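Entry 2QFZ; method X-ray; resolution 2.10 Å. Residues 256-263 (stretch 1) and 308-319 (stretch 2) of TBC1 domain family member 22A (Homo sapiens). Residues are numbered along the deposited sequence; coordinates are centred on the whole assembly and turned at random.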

# COMPACT_ATOMS: atom_id res chain seq x y z
N ARG A 256 -7.07 3.41 4.67
CA ARG A 256 -7.98 4.28 5.45
C ARG A 256 -8.48 3.60 6.70
O ARG A 256 -9.26 4.18 7.41
CB ARG A 256 -9.19 4.76 4.62
CG ARG A 256 -8.85 5.59 3.36
CD ARG A 256 -8.32 7.01 3.66
NE ARG A 256 -6.85 7.03 3.76
CZ ARG A 256 -6.13 7.48 4.80
NH1 ARG A 256 -6.71 7.97 5.92
NH2 ARG A 256 -4.81 7.41 4.72
N GLU A 257 -8.08 2.36 6.95
CA GLU A 257 -8.61 1.61 8.09
C GLU A 257 -7.57 1.45 9.20
O GLU A 257 -7.94 1.19 10.33
CB GLU A 257 -9.14 0.23 7.70
CG GLU A 257 -9.75 0.14 6.32
CD GLU A 257 -10.84 1.16 6.07
OE1 GLU A 257 -11.58 1.51 7.03
OE2 GLU A 257 -10.95 1.62 4.91
N VAL A 258 -6.29 1.63 8.88
CA VAL A 258 -5.21 1.47 9.86
C VAL A 258 -4.20 2.60 9.74
O VAL A 258 -4.11 3.27 8.67
CB VAL A 258 -4.48 0.14 9.69
CG1 VAL A 258 -5.42 -1.05 9.88
CG2 VAL A 258 -3.74 0.09 8.32
N PRO A 259 -3.45 2.85 10.83
CA PRO A 259 -2.44 3.89 10.77
C PRO A 259 -1.28 3.59 9.76
O PRO A 259 -1.00 2.44 9.45
CB PRO A 259 -1.90 3.94 12.21
CG PRO A 259 -2.85 3.17 13.04
CD PRO A 259 -3.58 2.25 12.18
N LEU A 260 -0.62 4.63 9.28
CA LEU A 260 0.43 4.49 8.25
C LEU A 260 1.56 3.57 8.64
O LEU A 260 2.07 2.82 7.81
CB LEU A 260 0.97 5.88 7.84
CG LEU A 260 2.04 5.89 6.71
CD1 LEU A 260 1.52 5.16 5.41
CD2 LEU A 260 2.51 7.31 6.42
N ARG A 261 1.97 3.63 9.90
CA ARG A 261 2.99 2.76 10.40
C ARG A 261 2.57 1.31 10.25
O ARG A 261 3.40 0.41 10.01
CB ARG A 261 3.28 3.09 11.86
CG ARG A 261 2.04 2.94 12.81
CD ARG A 261 2.40 3.08 14.27
NE ARG A 261 1.22 2.82 15.11
CZ ARG A 261 0.25 3.70 15.31
NH1 ARG A 261 0.33 4.90 14.79
NH2 ARG A 261 -0.79 3.40 16.06
N CYS A 262 1.27 1.05 10.38
CA CYS A 262 0.77 -0.30 10.14
C CYS A 262 0.80 -0.70 8.65
O CYS A 262 1.08 -1.85 8.33
CB CYS A 262 -0.65 -0.43 10.72
SG CYS A 262 -0.62 -0.29 12.51
N THR A 263 0.46 0.23 7.78
CA THR A 263 0.43 -0.04 6.32
C THR A 263 1.89 -0.39 5.88
O THR A 263 2.13 -1.32 5.11
CB THR A 263 -0.11 1.18 5.54
OG1 THR A 263 -1.52 1.40 5.84
CG2 THR A 263 0.10 1.05 3.97
N PHE A 308 -19.21 1.39 12.38
CA PHE A 308 -18.15 0.61 13.03
C PHE A 308 -17.21 -0.04 11.98
O PHE A 308 -16.00 0.08 12.08
CB PHE A 308 -18.79 -0.49 13.92
CG PHE A 308 -17.79 -1.35 14.62
CD1 PHE A 308 -17.03 -0.85 15.68
CD2 PHE A 308 -17.61 -2.69 14.25
CE1 PHE A 308 -16.10 -1.65 16.34
CE2 PHE A 308 -16.66 -3.49 14.90
CZ PHE A 308 -15.92 -2.95 15.97
N LEU A 309 -17.78 -0.70 10.98
CA LEU A 309 -17.00 -1.41 9.95
C LEU A 309 -16.17 -0.42 9.12
O LEU A 309 -15.11 -0.78 8.58
CB LEU A 309 -17.92 -2.20 9.04
CG LEU A 309 -18.55 -3.49 9.60
CD1 LEU A 309 -19.68 -4.04 8.70
CD2 LEU A 309 -17.49 -4.54 9.77
N GLN A 310 -16.68 0.81 9.01
CA GLN A 310 -16.03 1.89 8.29
C GLN A 310 -15.08 2.65 9.17
O GLN A 310 -14.38 3.51 8.68
CB GLN A 310 -17.08 2.86 7.74
CG GLN A 310 -17.85 2.37 6.58
CD GLN A 310 -18.93 3.35 6.11
OE1 GLN A 310 -19.41 4.19 6.88
NE2 GLN A 310 -19.34 3.21 4.85
N ASN A 311 -15.06 2.36 10.48
CA ASN A 311 -14.26 3.12 11.45
C ASN A 311 -13.71 2.21 12.52
O ASN A 311 -13.89 2.45 13.71
CB ASN A 311 -15.08 4.22 12.11
CG ASN A 311 -15.56 5.28 11.13
OD1 ASN A 311 -14.85 6.25 10.85
ND2 ASN A 311 -16.79 5.13 10.65
N LEU A 312 -13.03 1.14 12.12
CA LEU A 312 -12.59 0.13 13.06
C LEU A 312 -11.55 0.74 14.03
O LEU A 312 -10.77 1.59 13.61
CB LEU A 312 -12.07 -1.12 12.35
CG LEU A 312 -13.20 -1.97 11.69
CD1 LEU A 312 -12.61 -3.02 10.80
CD2 LEU A 312 -14.13 -2.62 12.69
N PRO A 313 -11.60 0.35 15.32
CA PRO A 313 -10.73 1.01 16.31
C PRO A 313 -9.26 0.52 16.26
O PRO A 313 -8.88 -0.43 16.92
CB PRO A 313 -11.41 0.66 17.66
CG PRO A 313 -12.62 -0.16 17.32
CD PRO A 313 -12.42 -0.69 15.95
N THR A 314 -8.46 1.17 15.42
CA THR A 314 -7.09 0.73 15.16
C THR A 314 -6.06 1.85 15.40
O THR A 314 -4.88 1.67 15.12
CB THR A 314 -6.95 0.31 13.68
OG1 THR A 314 -7.29 1.42 12.84
CG2 THR A 314 -7.80 -0.88 13.38
N ALA A 315 -6.48 2.98 15.94
CA ALA A 315 -5.54 4.11 16.17
C ALA A 315 -4.38 3.71 17.12
O ALA A 315 -3.30 4.28 17.07
CB ALA A 315 -6.30 5.30 16.69
N HIS A 316 -4.60 2.71 17.95
CA HIS A 316 -3.60 2.28 18.91
C HIS A 316 -2.79 1.08 18.41
O HIS A 316 -1.96 0.55 19.15
CB HIS A 316 -4.27 1.94 20.24
CG HIS A 316 -5.22 0.79 20.15
ND1 HIS A 316 -6.53 0.94 19.76
CD2 HIS A 316 -5.05 -0.53 20.39
CE1 HIS A 316 -7.13 -0.25 19.77
NE2 HIS A 316 -6.25 -1.15 20.15
N TRP A 317 -3.03 0.65 17.18
CA TRP A 317 -2.42 -0.58 16.69
C TRP A 317 -0.90 -0.46 16.51
O TRP A 317 -0.41 0.58 16.15
CB TRP A 317 -3.10 -1.05 15.39
CG TRP A 317 -4.21 -2.00 15.64
CD1 TRP A 317 -5.00 -2.08 16.76
CD2 TRP A 317 -4.68 -3.01 14.75
NE1 TRP A 317 -5.91 -3.07 16.62
CE2 TRP A 317 -5.74 -3.66 15.39
CE3 TRP A 317 -4.34 -3.39 13.45
CZ2 TRP A 317 -6.44 -4.71 14.79
CZ3 TRP A 317 -5.03 -4.45 12.86
CH2 TRP A 317 -6.06 -5.08 13.52
N ASP A 318 -0.20 -1.55 16.81
CA ASP A 318 1.27 -1.62 16.70
C ASP A 318 1.66 -2.90 15.95
O ASP A 318 0.80 -3.56 15.36
CB ASP A 318 1.97 -1.53 18.10
CG ASP A 318 1.52 -2.62 19.11
OD1 ASP A 318 1.17 -2.24 20.27
OD2 ASP A 318 1.55 -3.84 18.81
N ASP A 319 2.96 -3.22 15.95
CA ASP A 319 3.49 -4.27 15.08
C ASP A 319 2.94 -5.62 15.52
O ASP A 319 2.69 -6.46 14.69
CB ASP A 319 5.03 -4.27 15.08
O HOH W 1 -10.35 2.68 11.28

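Hydrogen bonds to backbone carbonyls do most of the polar work between these stretches, and each direct cross-stretch donor is a side-chain atom. Thr314, its CB directed toward stretch 1 and its chi1 in the p well, donates from OG1 to Glu257 O at 2.6 Å. Threonine suits this buried site because it is β-branched: OG1 donates to the carbonyl, while Thr314 CG2 lies 4.2 Å from Val258 CG1. Water 1 donates to the same Glu257 O (3.0 Å) and to Leu312 O (2.6 Å), bridging two acceptors that could not bond each other.

Arg261, on the first turn of its helix, reaches across with chi2 and chi3 both t. Its NE and NH2 donate to Trp317 O at 3.0 and 2.8 Å, and NH2 also donates to Ala315 O at 2.8 Å. Both oxygens lie at the guanidinium edge, near its plane, where the N-H groups point. They belong to a type I turn, Thr314 to Trp317, closed by Trp317 N to Thr314 O (3.0 Å).

Apolar contacts add to this among buried residues: Cys262, its CB directed toward stretch 2, places SG 3.9 Å from Trp317 CB, and Val258 CG1 approaches Trp317 CE3 obliquely at 4.4 Å. Pro259, the helix N-cap residue, makes a close van der Waals contact, CD to Thr314 O at 3.3 Å; its nitrogen, lacking an N-H, cannot donate, while Pro259 O accepts from Thr263 N (3.1 Å) at the helix start. The stretches bury 400 Å² between them, both sides summed; Glu257 (68 Å²) and Trp317 (61 Å²) are covered most, and the Glu257 carboxylate is hydrogen-bonded elsewhere in the structure.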